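Side-chain contacts in insecticidal crystal protein Cry7Cal (Bacillus thuringiensis, PDB 5ZI1), which is an insecticidal toxin active against the locust Locusta migratoria manilensis and, like its relatives, probably binds gut receptors and forms pores in cell membranes: residues Q146-H151 / E184-H189; T266-W271 / P308-A313; I414-E419 / L425-H430. All coordinates share one frame; numbering follows the deposited sequence.

Interaction 1: Q146-H151 / E184-H189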
loop_
_atom_site.group_PDB
_atom_site.type_symbol
_atom_site.label_atom_id
_atom_site.label_comp_id
_atom_site.label_asym_id
_atom_site.label_seq_id
_atom_site.Cartn_x
_atom_site.Cartn_y
_atom_site.Cartn_z
ATOM N N GLN A 146 -12.947 -6.234 3.188
ATOM C CA GLN A 146 -12.874 -7.302 2.192
ATOM C C GLN A 146 -14.239 -7.588 1.573
ATOM O O GLN A 146 -14.336 -7.863 0.368
ATOM C CB GLN A 146 -12.287 -8.572 2.814
ATOM C CG GLN A 146 -10.872 -8.402 3.295
ATOM C CD GLN A 146 -9.840 -8.429 2.171
ATOM O OE1 GLN A 146 -10.089 -8.956 1.091
ATOM N NE2 GLN A 146 -8.660 -7.870 2.439
ATOM N N ALA A 147 -15.302 -7.549 2.380
ATOM C CA ALA A 147 -16.644 -7.730 1.841
ATOM C C ALA A 147 -17.051 -6.522 1.015
ATOM O O ALA A 147 -17.654 -6.661 -0.057
ATOM C CB ALA A 147 -17.638 -7.961 2.975
ATOM N N ALA A 148 -16.727 -5.325 1.506
ATOM C CA ALA A 148 -16.937 -4.123 0.720
ATOM C C ALA A 148 -16.324 -4.291 -0.656
ATOM O O ALA A 148 -16.951 -3.995 -1.686
ATOM C CB ALA A 148 -16.325 -2.922 1.445
ATOM N N ASN A 149 -15.095 -4.805 -0.688
ATOM C CA ASN A 149 -14.405 -4.987 -1.950
ATOM C C ASN A 149 -15.187 -5.900 -2.882
ATOM O O ASN A 149 -15.355 -5.601 -4.071
ATOM C CB ASN A 149 -13.011 -5.549 -1.692
ATOM C CG ASN A 149 -12.252 -5.713 -2.952
ATOM O OD1 ASN A 149 -11.926 -4.728 -3.624
ATOM N ND2 ASN A 149 -12.011 -6.951 -3.327
ATOM N N LEU A 150 -15.677 -7.027 -2.364
ATOM C CA LEU A 150 -16.436 -7.939 -3.218
ATOM C C LEU A 150 -17.698 -7.277 -3.757
ATOM O O LEU A 150 -18.074 -7.500 -4.912
ATOM C CB LEU A 150 -16.794 -9.208 -2.449
ATOM C CG LEU A 150 -15.643 -10.112 -2.001
ATOM C CD1 LEU A 150 -16.212 -11.325 -1.291
ATOM C CD2 LEU A 150 -14.778 -10.530 -3.183
ATOM N N HIS A 151 -18.372 -6.472 -2.932
ATOM C CA HIS A 151 -19.616 -5.829 -3.352
ATOM C C HIS A 151 -19.363 -4.890 -4.520
ATOM O O HIS A 151 -20.049 -4.955 -5.544
ATOM C CB HIS A 151 -20.229 -5.070 -2.167
ATOM C CG HIS A 151 -21.611 -4.543 -2.426
ATOM N ND1 HIS A 151 -22.191 -3.567 -1.642
ATOM C CD2 HIS A 151 -22.531 -4.863 -3.368
ATOM C CE1 HIS A 151 -23.406 -3.308 -2.095
ATOM N NE2 HIS A 151 -23.638 -4.088 -3.136
ATOM N N GLU A 184 -17.685 5.673 -2.161
ATOM C CA GLU A 184 -17.422 6.735 -1.196
ATOM C C GLU A 184 -17.776 6.296 0.223
ATOM O O GLU A 184 -17.096 6.669 1.185
ATOM C CB GLU A 184 -18.205 7.991 -1.589
ATOM C CG GLU A 184 -17.880 9.227 -0.759
ATOM C CD GLU A 184 -18.869 10.371 -0.987
ATOM O OE1 GLU A 184 -19.247 10.634 -2.157
ATOM O OE2 GLU A 184 -19.280 11.005 0.010
ATOM N N GLU A 185 -18.855 5.529 0.381
ATOM C CA GLU A 185 -19.228 5.066 1.706
ATOM C C GLU A 185 -18.171 4.129 2.275
ATOM O O GLU A 185 -17.701 4.312 3.406
ATOM C CB GLU A 185 -20.581 4.368 1.648
ATOM C CG GLU A 185 -21.120 3.949 3.022
ATOM C CD GLU A 185 -22.465 3.244 2.906
ATOM O OE1 GLU A 185 -22.641 2.185 3.555
ATOM O OE2 GLU A 185 -23.338 3.746 2.141
ATOM N N TYR A 186 -17.793 3.109 1.499
ATOM C CA TYR A 186 -16.878 2.084 1.991
ATOM C C TYR A 186 -15.494 2.663 2.245
ATOM O O TYR A 186 -14.862 2.350 3.259
ATOM C CB TYR A 186 -16.813 0.927 0.998
ATOM C CG TYR A 186 -18.125 0.182 0.805
ATOM C CD1 TYR A 186 -19.169 0.291 1.725
ATOM C CD2 TYR A 186 -18.302 -0.654 -0.284
ATOM C CE1 TYR A 186 -20.367 -0.409 1.547
ATOM C CE2 TYR A 186 -19.478 -1.348 -0.476
ATOM C CZ TYR A 186 -20.511 -1.225 0.443
ATOM O OH TYR A 186 -21.670 -1.939 0.234
ATOM N N THR A 187 -15.029 3.539 1.350
ATOM C CA THR A 187 -13.754 4.224 1.546
ATOM C C THR A 187 -13.777 5.078 2.805
ATOM O O THR A 187 -12.840 5.039 3.605
ATOM C CB THR A 187 -13.441 5.088 0.321
ATOM O OG1 THR A 187 -13.420 4.269 -0.856
ATOM C CG2 THR A 187 -12.112 5.805 0.476
ATOM N N ASP A 188 -14.845 5.871 2.995
ATOM C CA ASP A 188 -14.927 6.732 4.175
ATOM C C ASP A 188 -14.928 5.915 5.453
ATOM O O ASP A 188 -14.287 6.285 6.441
ATOM C CB ASP A 188 -16.187 7.590 4.140
ATOM C CG ASP A 188 -16.116 8.721 3.130
ATOM O OD1 ASP A 188 -15.040 8.929 2.525
ATOM O OD2 ASP A 188 -17.155 9.407 2.958
ATOM N N HIS A 189 -15.686 4.826 5.471
ATOM C CA HIS A 189 -15.711 3.983 6.655
ATOM C C HIS A 189 -14.323 3.409 6.957
ATOM O O HIS A 189 -13.856 3.462 8.100
ATOM C CB HIS A 189 -16.741 2.867 6.474
ATOM C CG HIS A 189 -16.894 2.012 7.687
ATOM N ND1 HIS A 189 -17.763 2.325 8.711
ATOM C CD2 HIS A 189 -16.254 0.878 8.064
ATOM C CE1 HIS A 189 -17.669 1.406 9.656
ATOM N NE2 HIS A 189 -16.762 0.516 9.288
#
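His151 ND1 and Tyr186 OH lie only 2.5 Å apart in a short, moderately bent hydrogen bond whose proton could sit on either partner. The phenol oxygen arrives at the imidazole edge in the ring plane, and ND1 in turn lies near the plane of the phenol at its rim. The two side chains cross at about a right angle; their rings meet rim to rim with centroids 5.8 Å apart and planes at 44°, so the pair is no stack. On His151, CG stands anti to the backbone N (chi1 -171°), which carries the imidazole toward helix 169-202, and the ring rotation (chi2 -163°) presents ND1. Tyr186 CG stands anti to the carbonyl carbon, which sends the phenol across the gap, past Ala148, to bring its OH to His151. One face of the phenol is covered by the methyl of Ala148, with Ala148 CB 3.5 Å from Tyr186 CD2 and 3.6 Å from Tyr186 CG. Methyl and imidazole, one helical turn apart, thus hold ring and hydroxyl respectively. With both nitrogens bonded, ND1 to Tyr186 OH and NE2 to Glu121 OE2, the rotation of the His151 ring is fixed. This is buried packing between two helices, 141-165 and 169-202, of the N-terminal bundle. Phe124 of helix 107-127 lies nearly parallel to the His151 ring, Tyr182 meets both rings, and Phe233 of helix 232-235 touches Tyr186.

Interaction 2: T266-W271 / P308-A313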
loop_
_atom_site.group_PDB
_atom_site.type_symbol
_atom_site.label_atom_id
_atom_site.label_comp_id
_atom_site.label_asym_id
_atom_site.label_seq_id
_atom_site.Cartn_x
_atom_site.Cartn_y
_atom_site.Cartn_z
ATOM N N THR A 266 17.158 -9.220 33.991
ATOM C CA THR A 266 17.564 -7.846 34.275
ATOM C C THR A 266 18.728 -7.407 33.397
ATOM O O THR A 266 18.860 -6.215 33.100
ATOM C CB THR A 266 17.931 -7.679 35.750
ATOM O OG1 THR A 266 19.282 -8.100 35.955
ATOM C CG2 THR A 266 17.010 -8.498 36.628
ATOM N N LYS A 267 19.565 -8.348 32.948
ATOM C CA LYS A 267 20.701 -7.980 32.112
ATOM C C LYS A 267 20.315 -7.889 30.637
ATOM O O LYS A 267 20.904 -7.104 29.883
ATOM C CB LYS A 267 21.828 -8.991 32.301
ATOM C CG LYS A 267 23.119 -8.606 31.652
ATOM C CD LYS A 267 24.295 -9.206 32.414
ATOM C CE LYS A 267 25.383 -9.638 31.452
ATOM N NZ LYS A 267 26.489 -10.429 32.114
ATOM N N TYR A 268 19.345 -8.683 30.207
ATOM C CA TYR A 268 18.896 -8.701 28.820
ATOM C C TYR A 268 17.437 -8.241 28.731
ATOM O O TYR A 268 16.552 -9.018 28.363
ATOM C CB TYR A 268 19.081 -10.104 28.253
ATOM C CG TYR A 268 20.501 -10.613 28.392
ATOM C CD1 TYR A 268 21.525 -10.064 27.635
ATOM C CD2 TYR A 268 20.823 -11.637 29.285
ATOM C CE1 TYR A 268 22.820 -10.504 27.753
ATOM C CE2 TYR A 268 22.121 -12.094 29.408
ATOM C CZ TYR A 268 23.115 -11.524 28.640
ATOM O OH TYR A 268 24.419 -11.956 28.747
ATOM N N PRO A 269 17.144 -6.995 29.080
ATOM C CA PRO A 269 15.742 -6.551 29.062
ATOM C C PRO A 269 15.242 -6.338 27.640
ATOM O O PRO A 269 16.013 -6.282 26.675
ATOM C CB PRO A 269 15.766 -5.232 29.849
ATOM C CG PRO A 269 17.144 -4.690 29.597
ATOM C CD PRO A 269 18.067 -5.891 29.396
ATOM N N ASP A 270 13.914 -6.270 27.517
ATOM C CA ASP A 270 13.301 -5.769 26.291
ATOM C C ASP A 270 13.774 -4.348 26.003
ATOM O O ASP A 270 13.973 -3.535 26.908
ATOM C CB ASP A 270 11.781 -5.783 26.397
ATOM C CG ASP A 270 11.203 -7.184 26.414
ATOM O OD1 ASP A 270 11.956 -8.145 26.181
ATOM O OD2 ASP A 270 9.981 -7.321 26.654
ATOM N N TRP A 271 13.933 -4.041 24.719
ATOM C CA TRP A 271 14.417 -2.718 24.350
ATOM C C TRP A 271 13.418 -1.602 24.685
ATOM O O TRP A 271 13.845 -0.446 24.794
ATOM C CB TRP A 271 14.780 -2.686 22.854
ATOM C CG TRP A 271 13.590 -2.827 21.920
ATOM C CD1 TRP A 271 13.149 -3.974 21.319
ATOM C CD2 TRP A 271 12.686 -1.788 21.504
ATOM N NE1 TRP A 271 12.036 -3.715 20.557
ATOM C CE2 TRP A 271 11.732 -2.381 20.650
ATOM C CE3 TRP A 271 12.599 -0.416 21.760
ATOM C CZ2 TRP A 271 10.703 -1.644 20.045
ATOM C CZ3 TRP A 271 11.574 0.319 21.153
ATOM C CH2 TRP A 271 10.644 -0.301 20.315
ATOM N N PRO A 308 31.323 -4.740 28.356
ATOM C CA PRO A 308 30.863 -4.492 29.734
ATOM C C PRO A 308 31.020 -5.727 30.602
ATOM O O PRO A 308 31.167 -5.640 31.827
ATOM C CB PRO A 308 29.374 -4.143 29.556
ATOM C CG PRO A 308 28.998 -4.789 28.281
ATOM C CD PRO A 308 30.205 -4.678 27.400
ATOM N N ASN A 309 30.906 -6.887 29.952
ATOM C CA ASN A 309 31.118 -8.210 30.533
ATOM C C ASN A 309 31.117 -9.194 29.371
ATOM O O ASN A 309 32.177 -9.681 28.965
ATOM C CB ASN A 309 30.056 -8.581 31.565
ATOM C CG ASN A 309 28.694 -7.981 31.248
ATOM O OD1 ASN A 309 27.951 -8.523 30.430
ATOM N ND2 ASN A 309 28.323 -6.922 31.970
ATOM N N ASP A 310 29.948 -9.449 28.786
ATOM C CA ASP A 310 29.944 -9.931 27.414
ATOM C C ASP A 310 30.701 -8.937 26.543
ATOM O O ASP A 310 30.930 -7.783 26.931
ATOM C CB ASP A 310 28.529 -10.047 26.865
ATOM C CG ASP A 310 27.576 -10.725 27.827
ATOM O OD1 ASP A 310 27.874 -11.832 28.323
ATOM O OD2 ASP A 310 26.489 -10.141 28.049
ATOM N N ARG A 311 31.059 -9.375 25.341
ATOM C CA ARG A 311 31.681 -8.493 24.360
ATOM C C ARG A 311 30.933 -8.649 23.042
ATOM O O ARG A 311 30.560 -9.763 22.670
ATOM C CB ARG A 311 33.205 -8.784 24.224
ATOM C CG ARG A 311 33.823 -8.574 22.831
ATOM C CD ARG A 311 35.384 -8.683 22.879
ATOM N NE ARG A 311 35.976 -7.472 23.482
ATOM C CZ ARG A 311 36.709 -6.572 22.825
ATOM N NH1 ARG A 311 36.954 -6.750 21.531
ATOM N NH2 ARG A 311 37.199 -5.504 23.460
ATOM N N PHE A 312 30.665 -7.531 22.363
ATOM C CA PHE A 312 29.757 -7.525 21.217
ATOM C C PHE A 312 29.786 -6.165 20.550
ATOM O O PHE A 312 29.995 -5.143 21.208
ATOM C CB PHE A 312 28.319 -7.840 21.627
ATOM C CG PHE A 312 27.817 -6.958 22.715
ATOM C CD1 PHE A 312 27.228 -5.728 22.419
ATOM C CD2 PHE A 312 27.956 -7.343 24.047
ATOM C CE1 PHE A 312 26.782 -4.900 23.427
ATOM C CE2 PHE A 312 27.494 -6.522 25.066
ATOM C CZ PHE A 312 26.908 -5.289 24.755
ATOM N N ALA A 313 29.543 -6.163 19.244
ATOM C CA ALA A 313 29.482 -4.917 18.502
ATOM C C ALA A 313 28.098 -4.287 18.643
ATOM O O ALA A 313 27.103 -4.978 18.881
ATOM C CB ALA A 313 29.818 -5.156 17.034
#
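Asn309 OD1 is shared by three N-H donors: Asp310 N at 2.7 Å, Lys267 NZ at 2.9 Å in a weak bond, and, also weakly, Asn364 ND2. It sits in the turn joining antiparallel strands 294-306 and 312-324 of the middle domain, the beta-prism of three-domain Cry toxins, where a loop running before helix 279-286 packs against the hairpin end. In relatives, loops at this end of the prism take part in receptor recognition, a role this region may share. Asn309 CG lies between the backbone N and the carbonyl carbon (chi1 32°), which folds OD1 back over the amide of the next residue; that N-H comes in from the flank of the C=O, at 96°, and is tilted out of its plane. Ser366 OG bonds Asn309 ND2 and helps to set the amide's rotation. Lys267 reaches in from the opposite direction, its chain bent about the CG-CD bond; Lys267 CE lies 3.0 Å from Asn309 OD1, nearly as close as NZ, leaving the oxygen beside the CE-NZ bond and the hydrogen bond poorly directed. Lys267 CE also passes 3.6 Å from Asp310 OD2. The ammonium itself stays 4.1 Å (Lys267 NZ to Asp310 OD2) from the carboxylate, too far for a salt bridge, though opposite charge would still favour the approach. A firmer link is the hydroxyl of Tyr268, which donates to the syn side of Asp310 OD2 at 2.8 Å, somewhat out of the carboxylate plane; ring and carboxylate planes differ by 19°. Lys267 CG lies 4.1 Å above the Tyr268 ring plane, over the ring centre.

Interaction 3: I414-E419 / L425-H430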
loop_
_atom_site.group_PDB
_atom_site.type_symbol
_atom_site.label_atom_id
_atom_site.label_comp_id
_atom_site.label_asym_id
_atom_site.label_seq_id
_atom_site.Cartn_x
_atom_site.Cartn_y
_atom_site.Cartn_z
ATOM N N ILE A 414 6.953 -14.442 2.164
ATOM C CA ILE A 414 7.294 -14.689 0.777
ATOM C C ILE A 414 6.952 -16.138 0.469
ATOM O O ILE A 414 6.600 -16.923 1.348
ATOM C CB ILE A 414 8.772 -14.403 0.479
ATOM C CG1 ILE A 414 9.658 -15.397 1.248
ATOM C CG2 ILE A 414 9.106 -12.970 0.828
ATOM C CD1 ILE A 414 11.111 -15.118 1.108
ATOM N N GLU A 415 7.070 -16.487 -0.802
ATOM C CA GLU A 415 6.846 -17.857 -1.228
ATOM C C GLU A 415 7.536 -18.020 -2.571
ATOM O O GLU A 415 6.911 -17.892 -3.631
ATOM C CB GLU A 415 5.353 -18.170 -1.302
ATOM C CG GLU A 415 5.033 -19.618 -1.598
ATOM C CD GLU A 415 3.536 -19.861 -1.685
ATOM O OE1 GLU A 415 2.840 -19.735 -0.644
ATOM O OE2 GLU A 415 3.052 -20.164 -2.800
ATOM N N LEU A 416 8.841 -18.253 -2.524
ATOM C CA LEU A 416 9.619 -18.263 -3.747
ATOM C C LEU A 416 9.500 -19.591 -4.475
ATOM O O LEU A 416 9.322 -20.653 -3.870
ATOM C CB LEU A 416 11.088 -17.963 -3.472
ATOM C CG LEU A 416 11.369 -16.826 -2.503
ATOM C CD1 LEU A 416 12.871 -16.770 -2.214
ATOM C CD2 LEU A 416 10.855 -15.522 -3.110
ATOM N N LEU A 417 9.561 -19.499 -5.796
ATOM C CA LEU A 417 9.698 -20.649 -6.666
ATOM C C LEU A 417 11.115 -21.200 -6.550
ATOM O O LEU A 417 11.987 -20.618 -5.900
ATOM C CB LEU A 417 9.404 -20.250 -8.113
ATOM C CG LEU A 417 7.987 -19.788 -8.467
ATOM C CD1 LEU A 417 7.845 -19.699 -9.973
ATOM C CD2 LEU A 417 6.903 -20.678 -7.845
ATOM N N ASP A 418 11.349 -22.337 -7.199
ATOM C CA ASP A 418 12.697 -22.885 -7.202
ATOM C C ASP A 418 13.623 -22.080 -8.102
ATOM O O ASP A 418 14.841 -22.055 -7.876
ATOM C CB ASP A 418 12.657 -24.354 -7.605
ATOM C CG ASP A 418 12.694 -25.274 -6.400
ATOM O OD1 ASP A 418 11.735 -26.060 -6.211
ATOM O OD2 ASP A 418 13.686 -25.204 -5.636
ATOM N N GLU A 419 13.072 -21.396 -9.105
ATOM C CA GLU A 419 13.815 -20.459 -9.943
ATOM C C GLU A 419 13.111 -19.111 -9.832
ATOM O O GLU A 419 12.271 -18.764 -10.680
ATOM C CB GLU A 419 13.889 -20.944 -11.387
ATOM C CG GLU A 419 14.469 -22.339 -11.537
ATOM C CD GLU A 419 15.853 -22.320 -12.161
ATOM O OE1 GLU A 419 16.440 -21.220 -12.267
ATOM O OE2 GLU A 419 16.355 -23.400 -12.546
ATOM N N LEU A 425 5.055 -10.703 -7.848
ATOM C CA LEU A 425 4.338 -10.563 -6.578
ATOM C C LEU A 425 3.717 -11.855 -6.099
ATOM O O LEU A 425 3.496 -12.001 -4.897
ATOM C CB LEU A 425 3.230 -9.519 -6.650
ATOM C CG LEU A 425 3.771 -8.213 -7.175
ATOM C CD1 LEU A 425 3.154 -7.897 -8.553
ATOM C CD2 LEU A 425 3.570 -7.132 -6.120
ATOM N N GLU A 426 3.415 -12.786 -6.997
ATOM C CA GLU A 426 3.024 -14.114 -6.552
ATOM C C GLU A 426 4.089 -14.730 -5.658
ATOM O O GLU A 426 3.774 -15.620 -4.862
ATOM C CB GLU A 426 2.765 -15.007 -7.762
ATOM C CG GLU A 426 1.540 -15.878 -7.640
ATOM C CD GLU A 426 0.893 -16.132 -8.995
ATOM O OE1 GLU A 426 1.611 -16.026 -10.014
ATOM O OE2 GLU A 426 -0.336 -16.396 -9.046
ATOM N N GLU A 427 5.335 -14.260 -5.754
ATOM C CA GLU A 427 6.419 -14.781 -4.927
ATOM C C GLU A 427 6.725 -13.894 -3.727
ATOM O O GLU A 427 6.805 -14.392 -2.608
ATOM C CB GLU A 427 7.686 -14.980 -5.772
ATOM C CG GLU A 427 7.646 -16.245 -6.600
ATOM C CD GLU A 427 8.914 -16.457 -7.405
ATOM O OE1 GLU A 427 8.997 -15.927 -8.531
ATOM O OE2 GLU A 427 9.835 -17.137 -6.899
ATOM N N TYR A 428 6.913 -12.591 -3.937
ATOM C CA TYR A 428 7.206 -11.672 -2.846
ATOM C C TYR A 428 6.521 -10.344 -3.130
ATOM O O TYR A 428 6.499 -9.881 -4.274
ATOM C CB TYR A 428 8.717 -11.471 -2.649
ATOM C CG TYR A 428 9.455 -10.789 -3.790
ATOM C CD1 TYR A 428 9.825 -11.492 -4.931
ATOM C CD2 TYR A 428 9.814 -9.455 -3.701
ATOM C CE1 TYR A 428 10.512 -10.869 -5.974
ATOM C CE2 TYR A 428 10.485 -8.822 -4.727
ATOM C CZ TYR A 428 10.840 -9.530 -5.866
ATOM O OH TYR A 428 11.519 -8.881 -6.887
ATOM N N GLY A 429 5.952 -9.739 -2.089
ATOM C CA GLY A 429 5.128 -8.559 -2.294
ATOM C C GLY A 429 5.818 -7.260 -1.946
ATOM O O GLY A 429 5.324 -6.183 -2.287
ATOM N N HIS A 430 6.978 -7.346 -1.292
ATOM C CA HIS A 430 7.630 -6.161 -0.760
ATOM C C HIS A 430 9.135 -6.241 -0.984
ATOM O O HIS A 430 9.716 -7.323 -1.117
ATOM C CB HIS A 430 7.303 -5.981 0.737
ATOM C CG HIS A 430 5.877 -5.574 1.007
ATOM N ND1 HIS A 430 4.846 -6.489 1.121
ATOM C CD2 HIS A 430 5.313 -4.351 1.171
ATOM C CE1 HIS A 430 3.713 -5.846 1.351
ATOM N NE2 HIS A 430 3.969 -4.548 1.385
#
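The two backbones are tied by Glu415 N, which donates to Glu427 O at 2.8 Å in the carbonyl plane, while Glu427 CA makes a CH...O contact with Glu415 O at 3.4 Å. The side chain of Glu427 supplies the second tie. Its CG stands anti to the carbonyl carbon (chi1 -79°) and the chain runs extended beyond it (chi2 -178°), which brings the carboxylate to the backbone of 416-417. There OE2 receives Leu417 N at 2.6 Å, a nearly straight bond (166°) that comes from above the carboxylate plane. Leu417 crosses the glutamate at about a right angle, and its CB lies 3.4 Å from Glu427 OE2. Beyond the two segments Glu427 OE1 takes the amide of Ile421, so one carboxylate binds two backbone N-H groups and closes the loop like a clasp. Asp424, a second acid, also lies close to OE1, a repulsion these N-H groups would partly offset. At the other end of the contact, Ile414 CG2 rests 3.8 Å from Tyr428 CB, the two side chains crossing obliquely; the Tyr428 hydroxyl is bonded to Asp353 and to Gly423 N. This loop of the middle, beta-prism domain joins strands 404-407 and 430-437 where the domain meets helix 13-26. Ile414 and Leu416 pack on Tyr355 of strand 352-365, while Glu415 and Leu425 touch Phe15 and Arg22 of helix 13-26.

In the fold
The three contacts are in series along the chain and nowhere touch. This chain is the three-domain toxin part of a longer protein, with interaction 1 in the N-terminal helical domain and interactions 2 and 3 in the middle beta-prism domain. Interactions 1 and 2 are farthest apart, with centres 48 Å from each other and on opposite sides of the chain's centre. Interaction 3 stands nearer to interaction 1 (centres 28 Å, nearest atoms about 13 Å) than to interaction 2 (centres 36 Å, nearest atoms about 20 Å). Helix 13-26 spans the first gap, touching Asn149 and Leu150 through Phe24 and Leu425 through Arg22. Strand 352-365 spans the second, with Asn364 beside interaction 2 and Tyr355 beside interaction 3.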